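Long-range contacts in R.Pab1 family restriction endonuclease (Campylobacter coli, PDB 7CFA), which acts as a restriction DNA glycosylase of the R.PabI family, probably excising a base from its recognition site in DNA instead of directly hydrolysing the phosphodiester backbone: residues Y55-G60 against D73-E78; G64-A69 against L230-F235; D81-F86 against I210-L215. The protein carries 2 engineered substitutions. All blocks are in the same frame, centred on the assembly; numbering follows the deposited sequence.

Contact 1: Y55-G60 against D73-E78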
loop_
_atom_site.group_PDB
_atom_site.type_symbol
_atom_site.label_atom_id
_atom_site.label_comp_id
_atom_site.label_asym_id
_atom_site.label_seq_id
_atom_site.Cartn_x
_atom_site.Cartn_y
_atom_site.Cartn_z
ATOM N N TYR A 55 -12.888 10.251 -12.568
ATOM C CA TYR A 55 -13.613 10.808 -13.698
ATOM C C TYR A 55 -15.088 10.430 -13.729
ATOM O O TYR A 55 -15.817 10.932 -14.591
ATOM C CB TYR A 55 -12.952 10.394 -15.026
ATOM C CG TYR A 55 -12.832 8.902 -15.246
ATOM C CD1 TYR A 55 -13.925 8.151 -15.661
ATOM C CD2 TYR A 55 -11.621 8.247 -15.060
ATOM C CE1 TYR A 55 -13.822 6.791 -15.868
ATOM C CE2 TYR A 55 -11.507 6.885 -15.267
ATOM C CZ TYR A 55 -12.613 6.162 -15.671
ATOM O OH TYR A 55 -12.516 4.807 -15.882
ATOM N N ASP A 56 -15.551 9.575 -12.824
ATOM C CA ASP A 56 -16.970 9.253 -12.761
ATOM C C ASP A 56 -17.324 8.784 -11.357
ATOM O O ASP A 56 -16.459 8.619 -10.491
ATOM C CB ASP A 56 -17.358 8.194 -13.801
ATOM C CG ASP A 56 -16.590 6.902 -13.639
ATOM O OD1 ASP A 56 -15.774 6.792 -12.699
ATOM O OD2 ASP A 56 -16.797 5.990 -14.464
ATOM N N MET A 57 -18.618 8.569 -11.146
ATOM C CA MET A 57 -19.129 8.088 -9.874
ATOM C C MET A 57 -20.396 7.289 -10.141
ATOM O O MET A 57 -21.169 7.630 -11.041
ATOM C CB MET A 57 -19.408 9.245 -8.907
ATOM C CG MET A 57 -19.930 8.795 -7.549
ATOM S SD MET A 57 -19.843 10.075 -6.282
ATOM C CE MET A 57 -20.761 11.400 -7.062
ATOM N N VAL A 58 -20.587 6.215 -9.372
ATOM C CA VAL A 58 -21.786 5.400 -9.516
ATOM C C VAL A 58 -23.010 6.258 -9.240
ATOM O O VAL A 58 -23.108 6.918 -8.198
ATOM C CB VAL A 58 -21.724 4.183 -8.584
ATOM C CG1 VAL A 58 -23.031 3.408 -8.642
ATOM C CG2 VAL A 58 -20.552 3.294 -8.960
ATOM N N ALA A 59 -23.947 6.260 -10.181
ATOM C CA ALA A 59 -25.134 7.095 -10.106
ATOM C C ALA A 59 -26.355 6.254 -9.766
ATOM O O ALA A 59 -26.356 5.028 -9.901
ATOM C CB ALA A 59 -25.362 7.839 -11.425
ATOM N N GLY A 60 -27.402 6.938 -9.315
ATOM C CA GLY A 60 -28.670 6.302 -9.044
ATOM C C GLY A 60 -29.501 6.153 -10.304
ATOM O O GLY A 60 -29.031 6.322 -11.430
ATOM N N ASP A 73 -24.555 2.030 -13.623
ATOM C CA ASP A 73 -24.947 3.413 -13.856
ATOM C C ASP A 73 -23.864 4.351 -13.339
ATOM O O ASP A 73 -23.451 4.260 -12.178
ATOM C CB ASP A 73 -26.279 3.717 -13.174
ATOM C CG ASP A 73 -27.430 2.921 -13.759
ATOM O OD1 ASP A 73 -27.391 2.622 -14.970
ATOM O OD2 ASP A 73 -28.375 2.600 -13.005
ATOM N N LYS A 74 -23.406 5.253 -14.203
ATOM C CA LYS A 74 -22.333 6.180 -13.880
ATOM C C LYS A 74 -22.746 7.595 -14.252
ATOM O O LYS A 74 -23.559 7.806 -15.156
ATOM C CB LYS A 74 -21.038 5.817 -14.615
ATOM C CG LYS A 74 -20.395 4.512 -14.180
ATOM C CD LYS A 74 -19.496 4.717 -12.972
ATOM C CE LYS A 74 -18.623 3.498 -12.722
ATOM N NZ LYS A 74 -17.585 3.766 -11.689
ATOM N N LYS A 75 -22.170 8.567 -13.549
ATOM C CA LYS A 75 -22.377 9.973 -13.859
ATOM C C LYS A 75 -21.045 10.702 -13.776
ATOM O O LYS A 75 -20.069 10.194 -13.218
ATOM C CB LYS A 75 -23.402 10.621 -12.919
ATOM C CG LYS A 75 -22.990 10.645 -11.458
ATOM C CD LYS A 75 -24.056 11.321 -10.612
ATOM C CE LYS A 75 -23.661 11.356 -9.148
ATOM N NZ LYS A 75 -24.672 12.072 -8.324
ATOM N N LEU A 76 -21.016 11.905 -14.343
ATOM C CA LEU A 76 -19.791 12.690 -14.363
ATOM C C LEU A 76 -19.385 13.086 -12.948
ATOM O O LEU A 76 -20.223 13.257 -12.059
ATOM C CB LEU A 76 -19.966 13.938 -15.228
ATOM C CG LEU A 76 -20.341 13.700 -16.692
ATOM C CD1 LEU A 76 -20.347 15.010 -17.461
ATOM C CD2 LEU A 76 -19.401 12.696 -17.341
ATOM N N TYR A 77 -18.076 13.230 -12.749
ATOM C CA TYR A 77 -17.532 13.492 -11.423
ATOM C C TYR A 77 -16.102 13.993 -11.565
ATOM O O TYR A 77 -15.320 13.427 -12.336
ATOM C CB TYR A 77 -17.586 12.225 -10.560
ATOM C CG TYR A 77 -17.040 12.381 -9.158
ATOM C CD1 TYR A 77 -17.628 13.254 -8.254
ATOM C CD2 TYR A 77 -15.953 11.629 -8.732
ATOM C CE1 TYR A 77 -17.134 13.390 -6.968
ATOM C CE2 TYR A 77 -15.453 11.756 -7.450
ATOM C CZ TYR A 77 -16.046 12.637 -6.571
ATOM O OH TYR A 77 -15.549 12.765 -5.294
ATOM N N GLU A 78 -15.777 15.054 -10.828
ATOM C CA GLU A 78 -14.431 15.615 -10.780
ATOM C C GLU A 78 -13.881 15.928 -12.166
ATOM O O GLU A 78 -14.271 16.927 -12.775
ATOM C CB GLU A 78 -13.492 14.669 -10.026
ATOM C CG GLU A 78 -13.773 14.636 -8.533
ATOM C CD GLU A 78 -12.700 13.919 -7.740
ATOM O OE1 GLU A 78 -12.079 12.979 -8.278
ATOM O OE2 GLU A 78 -12.477 14.305 -6.573
#
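With CG anti to the backbone N in both Met57 (chi1 -179°) and Tyr77 (chi1 180°), the two side chains cross obliquely and the thioether is carried over one face of the tyrosine ring. Met57 SD lies 4.4 Å from the centroid of the Tyr77 ring, displaced toward its rim, in a Met-aromatic contact; the opposite face is covered over its centre by Glu78 CG. A bend at chi3 (55°) brings Met57 CE to 3.8 Å from Tyr77 CD1 and to 3.6 Å from Lys75 CE. Lys75, extended beyond CG, runs alongside Met57 in the same direction and ends in a salt bridge to Asp63, while Ala59 CB rests against its CB and CG. Beneath these side chains Met57 and Lys75 form an antiparallel hydrogen-bonded pair, with Met57 N 3.0 Å from Lys75 O and Lys75 N 2.9 Å from Met57 O. A third, nearly straight bond links Ala59 N to Asp73 O at 2.9 Å, although the donor stands well above the carbonyl plane. Lys74, bent at chi2, crosses Asp56 so that its CD sits 3.3 Å from Asp56 OD2; the salt bridge from NZ to that oxygen is long at 3.6 Å, so the carboxylate lies mainly along the lysine methylenes. Strand 73-76 is the middle member of a three-stranded antiparallel sheet, between strands 56-58 and 66-67. Tyr55 and Leu76 pack against Ile232 of helix 223-237, and Glu78 is the N-cap residue of helix 79-88.

Contact 2: G64-A69 against L230-F235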
loop_
_atom_site.group_PDB
_atom_site.type_symbol
_atom_site.label_atom_id
_atom_site.label_comp_id
_atom_site.label_asym_id
_atom_site.label_seq_id
_atom_site.Cartn_x
_atom_site.Cartn_y
_atom_site.Cartn_z
ATOM N N GLY A 64 -28.086 9.410 -13.691
ATOM C CA GLY A 64 -27.073 8.745 -14.497
ATOM C C GLY A 64 -26.807 9.475 -15.803
ATOM O O GLY A 64 -27.705 10.050 -16.411
ATOM N N ASN A 65 -25.546 9.453 -16.227
ATOM C CA ASN A 65 -25.137 10.053 -17.490
ATOM C C ASN A 65 -24.733 9.033 -18.543
ATOM O O ASN A 65 -24.932 9.285 -19.733
ATOM C CB ASN A 65 -23.971 11.025 -17.267
ATOM C CG ASN A 65 -24.370 12.235 -16.448
ATOM O OD1 ASN A 65 -23.690 12.602 -15.493
ATOM N ND2 ASN A 65 -25.478 12.868 -16.824
ATOM N N PHE A 66 -24.172 7.896 -18.138
ATOM C CA PHE A 66 -23.767 6.851 -19.070
ATOM C C PHE A 66 -23.684 5.535 -18.309
ATOM O O PHE A 66 -23.828 5.491 -17.086
ATOM C CB PHE A 66 -22.430 7.186 -19.742
ATOM C CG PHE A 66 -21.250 7.155 -18.806
ATOM C CD1 PHE A 66 -20.457 6.021 -18.703
ATOM C CD2 PHE A 66 -20.929 8.263 -18.037
ATOM C CE1 PHE A 66 -19.370 5.991 -17.847
ATOM C CE2 PHE A 66 -19.845 8.239 -17.177
ATOM C CZ PHE A 66 -19.062 7.103 -17.084
ATOM N N ILE A 67 -23.443 4.459 -19.054
ATOM C CA ILE A 67 -23.282 3.122 -18.492
ATOM C C ILE A 67 -21.837 2.695 -18.705
ATOM O O ILE A 67 -21.367 2.619 -19.847
ATOM C CB ILE A 67 -24.255 2.116 -19.121
ATOM C CG1 ILE A 67 -25.703 2.558 -18.895
ATOM C CG2 ILE A 67 -24.020 0.724 -18.551
ATOM C CD1 ILE A 67 -26.729 1.604 -19.467
ATOM N N GLY A 68 -21.138 2.405 -17.609
ATOM C CA GLY A 68 -19.729 2.082 -17.667
ATOM C C GLY A 68 -19.448 0.705 -18.241
ATOM O O GLY A 68 -20.342 -0.050 -18.622
ATOM N N ALA A 69 -18.152 0.383 -18.299
ATOM C CA ALA A 69 -17.725 -0.908 -18.827
ATOM C C ALA A 69 -18.162 -2.058 -17.932
ATOM O O ALA A 69 -18.361 -3.177 -18.415
ATOM C CB ALA A 69 -16.206 -0.925 -19.008
ATOM N N LEU A 230 -14.414 6.952 -23.371
ATOM C CA LEU A 230 -15.104 7.109 -24.648
ATOM C C LEU A 230 -16.592 7.374 -24.453
ATOM O O LEU A 230 -17.186 8.154 -25.209
ATOM C CB LEU A 230 -14.885 5.872 -25.524
ATOM C CG LEU A 230 -13.494 5.758 -26.155
ATOM C CD1 LEU A 230 -13.329 4.437 -26.890
ATOM C CD2 LEU A 230 -13.231 6.930 -27.093
ATOM N N GLN A 231 -17.210 6.753 -23.445
ATOM C CA GLN A 231 -18.606 7.055 -23.141
ATOM C C GLN A 231 -18.761 8.485 -22.638
ATOM O O GLN A 231 -19.760 9.153 -22.937
ATOM C CB GLN A 231 -19.148 6.063 -22.111
ATOM C CG GLN A 231 -19.243 4.629 -22.608
ATOM C CD GLN A 231 -20.337 4.436 -23.639
ATOM O OE1 GLN A 231 -21.379 5.088 -23.584
ATOM N NE2 GLN A 231 -20.103 3.538 -24.590
ATOM N N ILE A 232 -17.780 8.972 -21.875
ATOM C CA ILE A 232 -17.840 10.330 -21.348
ATOM C C ILE A 232 -17.669 11.350 -22.467
ATOM O O ILE A 232 -18.379 12.363 -22.513
ATOM C CB ILE A 232 -16.785 10.511 -20.241
ATOM C CG1 ILE A 232 -17.157 9.671 -19.018
ATOM C CG2 ILE A 232 -16.628 11.981 -19.872
ATOM C CD1 ILE A 232 -16.176 9.781 -17.874
ATOM N N ILE A 233 -16.730 11.106 -23.384
ATOM C CA ILE A 233 -16.518 12.035 -24.491
ATOM C C ILE A 233 -17.757 12.106 -25.374
ATOM O O ILE A 233 -18.173 13.190 -25.800
ATOM C CB ILE A 233 -15.268 11.635 -25.299
ATOM C CG1 ILE A 233 -14.010 11.768 -24.438
ATOM C CG2 ILE A 233 -15.145 12.489 -26.551
ATOM C CD1 ILE A 233 -12.733 11.380 -25.157
ATOM N N GLU A 234 -18.375 10.954 -25.651
ATOM C CA GLU A 234 -19.577 10.937 -26.479
ATOM C C GLU A 234 -20.726 11.674 -25.802
ATOM O O GLU A 234 -21.498 12.375 -26.467
ATOM C CB GLU A 234 -19.973 9.493 -26.792
ATOM C CG GLU A 234 -21.054 9.354 -27.854
ATOM C CD GLU A 234 -20.554 9.691 -29.247
ATOM O OE1 GLU A 234 -19.321 9.698 -29.456
ATOM O OE2 GLU A 234 -21.393 9.952 -30.134
ATOM N N PHE A 235 -20.850 11.533 -24.480
ATOM C CA PHE A 235 -21.910 12.227 -23.756
ATOM C C PHE A 235 -21.685 13.732 -23.755
ATOM O O PHE A 235 -22.637 14.508 -23.897
ATOM C CB PHE A 235 -22.002 11.694 -22.326
ATOM C CG PHE A 235 -22.890 12.510 -21.427
ATOM C CD1 PHE A 235 -24.264 12.336 -21.443
ATOM C CD2 PHE A 235 -22.349 13.446 -20.558
ATOM C CE1 PHE A 235 -25.083 13.082 -20.616
ATOM C CE2 PHE A 235 -23.163 14.196 -19.729
ATOM C CZ PHE A 235 -24.532 14.014 -19.757
#
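Phe66 makes the close-packed, buried half of this strand-on-helix contact. Its CG occupies the crowded position between the backbone N and the carbonyl carbon (chi1 68°), which directs the ring at the helix. Ring atom CE2 of Phe66 lies 3.6 Å from Ile232 CG1, and the diagonally opposite ring atom, CD1 of Phe66, is 3.7 Å from Gln231 CB, so the phenyl group rests across two consecutive helical residues. A second close contact is more exposed: CB of Asn65 lies over one face of the partly exposed Phe235 ring, toward its rim and 4.0 Å from the centroid, a CH-pi contact. ND2 of Asn65 approaches Phe235 CZ to 3.3 Å, with amide and ring planes 37° apart. The amide is held by Leu76, whose N donates a hydrogen bond to Asn65 OD1. The loose margin is at Ile67, where Gln231 CG only approaches Ile67 O, at 4.0 Å, and the exposed Ile67 side chain leads away from the helix. Asn65 and Phe66 both face Lys74 in a classic beta bulge, and both their CB atoms point toward the helix. Ile232 and Phe235 also touch Leu76, so helix 223-237 packs on strands 66-67 and 73-76, with helix 94-106 against Leu230 and Ile233.

Contact 3: D81-F86 against I210-L215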
loop_
_atom_site.group_PDB
_atom_site.type_symbol
_atom_site.label_atom_id
_atom_site.label_comp_id
_atom_site.label_asym_id
_atom_site.label_seq_id
_atom_site.Cartn_x
_atom_site.Cartn_y
_atom_site.Cartn_z
ATOM N N ASP A 81 -16.514 16.124 -14.909
ATOM C CA ASP A 81 -17.388 17.263 -14.658
ATOM C C ASP A 81 -16.685 18.580 -14.955
ATOM O O ASP A 81 -17.326 19.532 -15.414
ATOM C CB ASP A 81 -17.887 17.242 -13.214
ATOM C CG ASP A 81 -18.835 18.384 -12.914
ATOM O OD1 ASP A 81 -19.857 18.504 -13.622
ATOM O OD2 ASP A 81 -18.562 19.159 -11.974
ATOM N N ILE A 82 -15.378 18.656 -14.697
ATOM C CA ILE A 82 -14.617 19.852 -15.051
ATOM C C ILE A 82 -14.600 20.035 -16.563
ATOM O O ILE A 82 -14.845 21.131 -17.078
ATOM C CB ILE A 82 -13.192 19.771 -14.476
ATOM C CG1 ILE A 82 -13.226 19.868 -12.950
ATOM C CG2 ILE A 82 -12.314 20.866 -15.064
ATOM C CD1 ILE A 82 -11.950 19.395 -12.281
ATOM N N ILE A 83 -14.323 18.954 -17.296
ATOM C CA ILE A 83 -14.286 19.030 -18.751
ATOM C C ILE A 83 -15.666 19.339 -19.313
ATOM O O ILE A 83 -15.790 20.069 -20.304
ATOM C CB ILE A 83 -13.705 17.723 -19.323
ATOM C CG1 ILE A 83 -12.245 17.570 -18.888
ATOM C CG2 ILE A 83 -13.822 17.688 -20.841
ATOM C CD1 ILE A 83 -11.588 16.296 -19.361
ATOM N N PHE A 84 -16.723 18.817 -18.686
ATOM C CA PHE A 84 -18.077 19.085 -19.159
ATOM C C PHE A 84 -18.417 20.566 -19.050
ATOM O O PHE A 84 -18.989 21.153 -19.976
ATOM C CB PHE A 84 -19.081 18.244 -18.371
ATOM C CG PHE A 84 -20.517 18.564 -18.682
ATOM C CD1 PHE A 84 -21.143 17.999 -19.781
ATOM C CD2 PHE A 84 -21.241 19.425 -17.873
ATOM C CE1 PHE A 84 -22.465 18.291 -20.068
ATOM C CE2 PHE A 84 -22.561 19.721 -18.157
ATOM C CZ PHE A 84 -23.175 19.154 -19.256
ATOM N N GLN A 85 -18.079 21.188 -17.917
ATOM C CA GLN A 85 -18.436 22.589 -17.711
ATOM C C GLN A 85 -17.664 23.506 -18.653
ATOM O O GLN A 85 -18.217 24.486 -19.164
ATOM C CB GLN A 85 -18.197 22.989 -16.255
ATOM C CG GLN A 85 -19.094 22.275 -15.256
ATOM C CD GLN A 85 -18.937 22.808 -13.844
ATOM O OE1 GLN A 85 -18.910 24.020 -13.623
ATOM N NE2 GLN A 85 -18.828 21.902 -12.878
ATOM N N PHE A 86 -16.385 23.208 -18.895
ATOM C CA PHE A 86 -15.608 24.040 -19.807
ATOM C C PHE A 86 -16.010 23.812 -21.258
ATOM O O PHE A 86 -15.861 24.714 -22.088
ATOM C CB PHE A 86 -14.115 23.789 -19.610
ATOM C CG PHE A 86 -13.525 24.576 -18.482
ATOM C CD1 PHE A 86 -12.926 25.803 -18.719
ATOM C CD2 PHE A 86 -13.592 24.104 -17.182
ATOM C CE1 PHE A 86 -12.389 26.539 -17.681
ATOM C CE2 PHE A 86 -13.058 24.835 -16.138
ATOM C CZ PHE A 86 -12.455 26.056 -16.390
ATOM N N ILE A 210 -4.581 20.823 -19.339
ATOM C CA ILE A 210 -4.021 19.857 -18.400
ATOM C C ILE A 210 -5.044 18.776 -18.082
ATOM O O ILE A 210 -4.726 17.582 -18.051
ATOM C CB ILE A 210 -3.545 20.574 -17.124
ATOM C CG1 ILE A 210 -2.379 21.506 -17.450
ATOM C CG2 ILE A 210 -3.163 19.563 -16.050
ATOM C CD1 ILE A 210 -1.965 22.377 -16.299
ATOM N N PHE A 211 -6.294 19.176 -17.854
ATOM C CA PHE A 211 -7.331 18.199 -17.543
ATOM C C PHE A 211 -7.731 17.397 -18.774
ATOM O O PHE A 211 -8.125 16.231 -18.647
ATOM C CB PHE A 211 -8.531 18.911 -16.910
ATOM C CG PHE A 211 -8.187 19.620 -15.627
ATOM C CD1 PHE A 211 -7.688 20.915 -15.650
ATOM C CD2 PHE A 211 -8.330 18.983 -14.405
ATOM C CE1 PHE A 211 -7.352 21.564 -14.478
ATOM C CE2 PHE A 211 -7.997 19.631 -13.228
ATOM C CZ PHE A 211 -7.506 20.921 -13.267
ATOM N N LEU A 212 -7.617 17.986 -19.968
ATOM C CA LEU A 212 -7.865 17.226 -21.191
ATOM C C LEU A 212 -6.797 16.162 -21.408
ATOM O O LEU A 212 -7.111 15.027 -21.788
ATOM C CB LEU A 212 -7.934 18.163 -22.395
ATOM C CG LEU A 212 -9.216 18.983 -22.552
ATOM C CD1 LEU A 212 -9.076 19.971 -23.697
ATOM C CD2 LEU A 212 -10.407 18.065 -22.780
ATOM N N GLU A 213 -5.526 16.508 -21.182
ATOM C CA GLU A 213 -4.465 15.512 -21.287
ATOM C C GLU A 213 -4.604 14.433 -20.220
ATOM O O GLU A 213 -4.216 13.283 -20.450
ATOM C CB GLU A 213 -3.095 16.184 -21.186
ATOM C CG GLU A 213 -2.761 17.075 -22.372
ATOM C CD GLU A 213 -1.343 17.612 -22.327
ATOM O OE1 GLU A 213 -0.593 17.259 -21.392
ATOM O OE2 GLU A 213 -0.976 18.390 -23.232
ATOM N N MET A 214 -5.156 14.782 -19.057
ATOM C CA MET A 214 -5.354 13.788 -18.010
ATOM C C MET A 214 -6.468 12.819 -18.381
ATOM O O MET A 214 -6.391 11.624 -18.070
ATOM C CB MET A 214 -5.664 14.479 -16.684
ATOM C CG MET A 214 -5.441 13.609 -15.463
ATOM S SD MET A 214 -5.972 14.446 -13.961
ATOM C CE MET A 214 -5.367 16.099 -14.285
ATOM N N LEU A 215 -7.517 13.318 -19.038
ATOM C CA LEU A 215 -8.559 12.432 -19.543
ATOM C C LEU A 215 -7.987 11.442 -20.550
ATOM O O LEU A 215 -8.328 10.253 -20.529
ATOM C CB LEU A 215 -9.684 13.249 -20.177
ATOM C CG LEU A 215 -10.943 12.461 -20.543
ATOM C CD1 LEU A 215 -11.654 11.989 -19.283
ATOM C CD2 LEU A 215 -11.874 13.288 -21.418
#
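Ile83 is the principal bump of this helix-helix contact. Its CG1 lies anti to the carbonyl carbon and the branch continues extended to CD1 (chi2 178°), so the methyl tip enters a hollow made by Phe211, Leu212 and Leu215. At the bottom of the hollow CD1 of Ile83 is 3.5 Å from the backbone O of Phe211, an oxygen already bonded to Leu215 N within the helix. The wall on one side is Leu215, whose CD2 is 3.7 Å from Ile83 CD1. On another, Leu212 brings its CD2 to 3.9 Å from Ile83 CG2, so both branches of the isoleucine are engaged. Ile82 forms a second, shallower bump. Its CG2 lies over one face of the Phe211 ring and its CD1 is 4.1 Å from Phe211 CE2; the same ring also meets Phe172 of strand 166-175. The short helical segments run 10.1 Å apart at closest approach, crossing at -128°. All five touching residues are buried and apolar. Val229, Ile233 and Ile236 of helix 223-237 add to the packing around Ile83 and Leu215, while Ile203 of strand 198-203 lies against Ile82 and Phe211. An oblique helix crossing whose interface is filled by interleaved apolar side chains is characteristic of a hydrophobic core, here that of the helical region beside the large antiparallel sheet, consistent with the half-pipe fold known for the R.PabI family.

From the N terminus, segment 55-60 opens contact 1, which segment 73-78 closes as a short loop that includes strand 66-67. Contact 2 opens inside that loop at 64-69 and closes only at 230-235 near the C terminus, so contacts 1 and 2 cross. Contact 3 begins on helix 79-88, after contact 1 has closed, and ends on helix 208-219, nested within contact 2. Probable backbone hydrogen bonds between Lys74 and both Asn65 and Phe66 join contacts 1 and 2 in one small sheet. Leu76 packs on Phe84, and Ile233 on Leu215, connecting that sheet and helix 223-237 to the crossed helices of contact 3.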